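Long-range contacts in putative fimbrium tip subunit Fim1C (Bacteroides ovatus, PDB 4EPS), which is probably a component of the fimbrium tip, part of filamentous surface appendages that mediate cell adhesion and biofilm formation: residues P303-L308 and T320-L325; T169-T174 and K262-H267. All blocks are in the same frame, centred on the assembly; numbering follows the deposited sequence. Where two conformers were deposited one is given.

Contact 1 (P303-L308 and T320-L325); sequences PMPSVL and TNDALL
Pro303 meets Leu324 at the start of the contact, its ring atom CG lying 4.1 Å from Leu324 CD2, with the two side chains crossing at about a right angle. Met304, built as selenomethionine and deposited in two conformers, follows. In the conformer given, its CG sits 3.8 Å from Leu324 CG. Beyond CG the chain is extended and carries SE on to Leu325, where it lies 3.7 Å from Leu325 CD1. Val332 from a loop also touches the Met304 side chain. Pro305 reaches tip to tip toward Asp322, its CD 3.4 Å from Asp322 OD1, which packs the pyrrolidine ring against the carboxylate. At Ser306 the contact turns polar. Asp322 OD2 takes two bonds from this one residue: Ser306 OG donates at 2.6 Å to the anti lone pair, while Ser306 N approaches at 3.0 Å from above the carboxylate plane, 45° out of it. The other oxygen works within its own segment, where Leu325 N donates to Asp322 OD1 over 3.0 Å. The Asp322 side chain leaves with CG anti to its own backbone N (chi1 -167°). Three donors in all grip the buried carboxylate, two of them backbone N-H groups near helix starts, which would probably stabilise its negative charge. Leu324 also packs on Tyr390 of helix 389-403. Asp322 is the N-cap residue of helix 323-327, the bond from Leu325 N being the capping bond, and the same carboxylate ties in the first turn of the short helix 305-308, for which Met304 is the N-cap residue.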
loop_
_atom_site.group_PDB
_atom_site.type_symbol
_atom_site.label_atom_id
_atom_site.label_comp_id
_atom_site.label_asym_id
_atom_site.label_seq_id
_atom_site.Cartn_x
_atom_site.Cartn_y
_atom_site.Cartn_z
ATOM N N PRO A 303 10.151 13.053 -13.678
ATOM C CA PRO A 303 10.110 13.679 -15.019
ATOM C C PRO A 303 11.371 14.453 -15.405
ATOM O O PRO A 303 11.345 15.201 -16.397
ATOM C CB PRO A 303 8.926 14.630 -14.907
ATOM C CG PRO A 303 8.984 15.093 -13.448
ATOM C CD PRO A 303 9.586 13.957 -12.650
HETATM N N MSE A 304 12.452 14.321 -14.613
HETATM C CA MSE A 304 13.683 15.034 -14.944
HETATM C C MSE A 304 14.283 14.458 -16.219
HETATM O O MSE A 304 14.391 13.234 -16.357
HETATM C CB MSE A 304 14.671 15.001 -13.781
HETATM C CG MSE A 304 14.305 15.995 -12.723
HETATM SE SE MSE A 304 14.961 15.469 -11.013
HETATM C CE MSE A 304 13.906 16.650 -9.949
ATOM N N PRO A 305 14.642 15.327 -17.199
ATOM C CA PRO A 305 15.166 14.795 -18.473
ATOM C C PRO A 305 16.499 14.027 -18.319
ATOM O O PRO A 305 16.727 13.053 -19.047
ATOM C CB PRO A 305 15.321 16.044 -19.355
ATOM C CG PRO A 305 15.390 17.185 -18.436
ATOM C CD PRO A 305 14.577 16.810 -17.219
ATOM N N SER A 306 17.347 14.408 -17.353
ATOM C CA SER A 306 18.623 13.686 -17.156
ATOM C C SER A 306 18.382 12.280 -16.557
ATOM O O SER A 306 19.280 11.440 -16.582
ATOM C CB SER A 306 19.587 14.491 -16.287
ATOM O OG SER A 306 19.085 14.708 -14.980
ATOM N N VAL A 307 17.175 12.028 -16.029
ATOM C CA VAL A 307 16.776 10.725 -15.497
ATOM C C VAL A 307 16.039 9.970 -16.631
ATOM O O VAL A 307 16.478 8.889 -17.053
ATOM C CB VAL A 307 15.934 10.856 -14.180
ATOM C CG1 VAL A 307 15.411 9.495 -13.713
ATOM C CG2 VAL A 307 16.760 11.509 -13.067
ATOM N N LEU A 308 14.949 10.568 -17.170
ATOM C CA LEU A 308 14.199 9.939 -18.265
ATOM C C LEU A 308 15.048 9.530 -19.442
ATOM O O LEU A 308 14.823 8.470 -20.021
ATOM C CB LEU A 308 13.109 10.906 -18.806
ATOM C CG LEU A 308 11.844 11.075 -17.985
ATOM C CD1 LEU A 308 11.007 12.254 -18.543
ATOM C CD2 LEU A 308 11.006 9.791 -18.006
ATOM N N THR A 320 24.229 18.632 -15.671
ATOM C CA THR A 320 24.727 19.981 -15.980
ATOM C C THR A 320 23.651 20.846 -16.670
ATOM O O THR A 320 23.520 22.020 -16.332
ATOM C CB THR A 320 26.004 19.903 -16.839
ATOM O OG1 THR A 320 26.922 18.987 -16.233
ATOM C CG2 THR A 320 26.666 21.260 -17.024
ATOM N N ASN A 321 22.898 20.281 -17.638
ATOM C CA ASN A 321 21.902 21.093 -18.336
ATOM C C ASN A 321 20.437 20.747 -17.928
ATOM O O ASN A 321 19.533 20.991 -18.723
ATOM C CB ASN A 321 22.095 20.988 -19.867
ATOM C CG ASN A 321 21.944 19.612 -20.467
ATOM O OD1 ASN A 321 21.667 18.622 -19.791
ATOM N ND2 ASN A 321 22.103 19.524 -21.776
ATOM N N ASP A 322 20.217 20.194 -16.703
ATOM C CA ASP A 322 18.875 19.835 -16.203
ATOM C C ASP A 322 18.396 20.888 -15.182
ATOM O O ASP A 322 18.664 20.778 -13.983
ATOM C CB ASP A 322 18.844 18.407 -15.604
ATOM C CG ASP A 322 17.442 17.823 -15.353
ATOM O OD1 ASP A 322 16.487 18.613 -15.137
ATOM O OD2 ASP A 322 17.325 16.577 -15.248
ATOM N N ALA A 323 17.654 21.889 -15.671
ATOM C CA ALA A 323 17.115 22.999 -14.877
ATOM C C ALA A 323 16.113 22.529 -13.824
ATOM O O ALA A 323 16.056 23.115 -12.743
ATOM C CB ALA A 323 16.455 24.024 -15.791
ATOM N N LEU A 324 15.315 21.484 -14.139
ATOM C CA LEU A 324 14.334 20.932 -13.208
ATOM C C LEU A 324 15.039 20.284 -12.006
ATOM O O LEU A 324 14.623 20.510 -10.872
ATOM C CB LEU A 324 13.425 19.907 -13.940
ATOM C CG LEU A 324 12.345 19.175 -13.111
ATOM C CD1 LEU A 324 11.492 20.140 -12.297
ATOM C CD2 LEU A 324 11.436 18.325 -14.030
ATOM N N LEU A 325 16.074 19.463 -12.260
ATOM C CA LEU A 325 16.854 18.802 -11.199
ATOM C C LEU A 325 17.530 19.857 -10.322
ATOM O O LEU A 325 17.532 19.743 -9.096
ATOM C CB LEU A 325 17.910 17.857 -11.820
ATOM C CG LEU A 325 18.959 17.209 -10.878
ATOM C CD1 LEU A 325 18.293 16.342 -9.793
ATOM C CD2 LEU A 325 19.931 16.346 -11.665
#

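Contact 2 (T169-T174 and K262-H267); sequences TRYIFT and KEVTHH. With SO4 (sulfate ion), chain F.
Val264 packs its CG2 over one face of the Tyr171 ring, a CH-pi contact 3.8 Å from the centroid and 21° off the ring normal. Farther along this tighter face His266 CB meets the Tyr171 edge, and Phe173 CE1 comes 4.0 Å from His266 CD2; the His266 ring is also held by Asp272 and by Glu177 of the second subunit. The packed part ends at His267, buried against the second subunit: its ND1 bonds to His267 of that subunit, while NE2 of His267 donates to sulfate O1 at 2.9 Å. Five backbone hydrogen bonds, among them Val264 N to Arg170 O at 2.8 Å, link the strands in parallel register, pairing strand 148-174 with strand 261-267 in a beta-rich fimbrillin-like protein. The looser end is more polar. Lys262, its chain bent at chi4 (-67°), brings NZ back to donate to Thr169 OG1 at 2.7 Å, and Thr169 CG2 rests against Val264. An alanine in place of Thr169 would probably leave the Lys262 ammonium without this acceptor and open a gap beside Val264. Across the sheet, exposed Glu263 lies alongside Arg170 in a salt bridge with a weak hydrogen bond, Arg170 NH1 to Glu263 OE2 at 3.4 Å, the stronger partner of OE2 being Tyr261 OH.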
loop_
_atom_site.group_PDB
_atom_site.type_symbol
_atom_site.label_atom_id
_atom_site.label_comp_id
_atom_site.label_asym_id
_atom_site.label_seq_id
_atom_site.Cartn_x
_atom_site.Cartn_y
_atom_site.Cartn_z
ATOM N N THR A 169 0.697 16.475 6.304
ATOM C CA THR A 169 0.618 15.052 5.979
ATOM C C THR A 169 1.729 14.634 5.038
ATOM O O THR A 169 1.797 15.107 3.910
ATOM C CB THR A 169 -0.741 14.714 5.344
ATOM O OG1 THR A 169 -1.774 15.133 6.214
ATOM C CG2 THR A 169 -0.899 13.175 5.048
ATOM N N ARG A 170 2.591 13.744 5.499
ATOM C CA ARG A 170 3.583 13.179 4.602
ATOM C C ARG A 170 2.886 12.089 3.769
ATOM O O ARG A 170 2.164 11.256 4.322
ATOM C CB ARG A 170 4.776 12.606 5.373
ATOM C CG ARG A 170 5.686 11.781 4.467
ATOM C CD ARG A 170 6.739 11.052 5.225
ATOM N NE ARG A 170 7.698 10.449 4.296
ATOM C CZ ARG A 170 8.695 9.663 4.680
ATOM N NH1 ARG A 170 8.849 9.353 5.961
ATOM N NH2 ARG A 170 9.533 9.160 3.783
ATOM N N TYR A 171 3.081 12.118 2.450
ATOM C CA TYR A 171 2.590 11.063 1.568
ATOM C C TYR A 171 3.749 10.184 1.172
ATOM O O TYR A 171 4.747 10.677 0.652
ATOM C CB TYR A 171 1.927 11.633 0.292
ATOM C CG TYR A 171 0.534 12.157 0.513
ATOM C CD1 TYR A 171 0.320 13.399 1.106
ATOM C CD2 TYR A 171 -0.581 11.404 0.149
ATOM C CE1 TYR A 171 -0.964 13.872 1.349
ATOM C CE2 TYR A 171 -1.874 11.875 0.378
ATOM C CZ TYR A 171 -2.056 13.119 0.968
ATOM O OH TYR A 171 -3.305 13.615 1.228
ATOM N N ILE A 172 3.644 8.898 1.446
ATOM C CA ILE A 172 4.606 7.918 0.929
ATOM C C ILE A 172 3.904 7.368 -0.326
ATOM O O ILE A 172 2.984 6.560 -0.212
ATOM C CB ILE A 172 4.974 6.837 1.970
ATOM C CG1 ILE A 172 5.688 7.480 3.208
ATOM C CG2 ILE A 172 5.827 5.713 1.337
ATOM C CD1 ILE A 172 5.542 6.670 4.519
ATOM N N PHE A 173 4.288 7.863 -1.496
ATOM C CA PHE A 173 3.668 7.414 -2.746
ATOM C C PHE A 173 4.231 6.073 -3.147
ATOM O O PHE A 173 5.454 5.866 -3.096
ATOM C CB PHE A 173 3.884 8.437 -3.857
ATOM C CG PHE A 173 3.126 9.722 -3.622
ATOM C CD1 PHE A 173 1.752 9.708 -3.415
ATOM C CD2 PHE A 173 3.787 10.946 -3.627
ATOM C CE1 PHE A 173 1.051 10.898 -3.222
ATOM C CE2 PHE A 173 3.078 12.142 -3.472
ATOM C CZ PHE A 173 1.722 12.109 -3.278
ATOM N N THR A 174 3.326 5.137 -3.498
ATOM C CA THR A 174 3.709 3.778 -3.860
ATOM C C THR A 174 3.126 3.364 -5.202
ATOM O O THR A 174 2.276 4.051 -5.752
ATOM C CB THR A 174 3.209 2.771 -2.791
ATOM O OG1 THR A 174 1.781 2.665 -2.887
ATOM C CG2 THR A 174 3.674 3.107 -1.360
ATOM N N LYS A 262 1.427 14.046 10.390
ATOM C CA LYS A 262 1.040 12.634 10.316
ATOM C C LYS A 262 1.549 12.068 8.984
ATOM O O LYS A 262 1.914 12.847 8.096
ATOM C CB LYS A 262 -0.477 12.424 10.490
ATOM C CG LYS A 262 -1.310 12.757 9.245
ATOM C CD LYS A 262 -2.793 12.504 9.510
ATOM C CE LYS A 262 -3.604 12.381 8.238
ATOM N NZ LYS A 262 -3.677 13.667 7.491
ATOM N N GLU A 263 1.594 10.728 8.855
ATOM C CA GLU A 263 2.072 10.098 7.614
ATOM C C GLU A 263 1.029 9.156 7.052
ATOM O O GLU A 263 0.347 8.455 7.813
ATOM C CB GLU A 263 3.370 9.291 7.869
ATOM C CG GLU A 263 4.531 10.077 8.471
ATOM C CD GLU A 263 5.886 9.382 8.426
ATOM O OE1 GLU A 263 5.924 8.161 8.143
ATOM O OE2 GLU A 263 6.916 10.077 8.601
ATOM N N VAL A 264 0.891 9.139 5.718
ATOM C CA VAL A 264 -0.019 8.221 5.033
ATOM C C VAL A 264 0.699 7.572 3.842
ATOM O O VAL A 264 1.721 8.063 3.378
ATOM C CB VAL A 264 -1.354 8.889 4.543
ATOM C CG1 VAL A 264 -2.148 9.538 5.685
ATOM C CG2 VAL A 264 -1.108 9.887 3.406
ATOM N N THR A 265 0.123 6.497 3.336
ATOM C CA THR A 265 0.645 5.882 2.113
ATOM C C THR A 265 -0.420 6.010 1.042
ATOM O O THR A 265 -1.611 6.014 1.341
ATOM C CB THR A 265 1.110 4.425 2.279
ATOM O OG1 THR A 265 0.011 3.613 2.692
ATOM C CG2 THR A 265 2.318 4.284 3.198
ATOM N N HIS A 266 0.011 6.127 -0.211
ATOM C CA HIS A 266 -0.957 6.302 -1.279
ATOM C C HIS A 266 -0.443 5.736 -2.587
ATOM O O HIS A 266 0.642 6.104 -3.036
ATOM C CB HIS A 266 -1.318 7.806 -1.457
ATOM C CG HIS A 266 -2.284 8.052 -2.587
ATOM N ND1 HIS A 266 -3.639 7.740 -2.463
ATOM C CD2 HIS A 266 -2.047 8.501 -3.846
ATOM C CE1 HIS A 266 -4.190 8.020 -3.647
ATOM N NE2 HIS A 266 -3.273 8.474 -4.518
ATOM N N HIS A 267 -1.253 4.898 -3.226
ATOM C CA HIS A 267 -0.948 4.384 -4.580
ATOM C C HIS A 267 -1.159 5.520 -5.581
ATOM O O HIS A 267 -2.302 5.869 -5.894
ATOM C CB HIS A 267 -1.818 3.166 -4.940
ATOM C CG HIS A 267 -1.594 2.657 -6.353
ATOM N ND1 HIS A 267 -2.526 1.849 -6.974
ATOM C CD2 HIS A 267 -0.526 2.815 -7.184
ATOM C CE1 HIS A 267 -2.027 1.568 -8.180
ATOM N NE2 HIS A 267 -0.831 2.131 -8.356
HETATM S S SO4 F . 0.958 0.523 -11.066
HETATM O O1 SO4 F . -0.378 1.105 -11.046
HETATM O O2 SO4 F . 0.809 -0.913 -11.227
HETATM O O3 SO4 F . 1.668 1.069 -12.211
HETATM O O4 SO4 F . 1.671 0.748 -9.861
#

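Contact 1 is the more buried: five of its seven touching residues are buried and none is exposed, against five of twelve buried and two exposed in contact 2. The two share no helix or strand. Contact 1 joins the starts of two short helices across an 11-residue loop, whereas contact 2 pairs strands 88 residues apart in sequence. Their chemistry follows: one carboxylate carries all the cross-segment hydrogen bonds of 303-308 with 320-325, while a backbone ladder carries most of those between 169-174 and 262-267. The second subunit reaches only contact 2. The centres lie 25 Å apart, with nearest atoms about 11 Å apart.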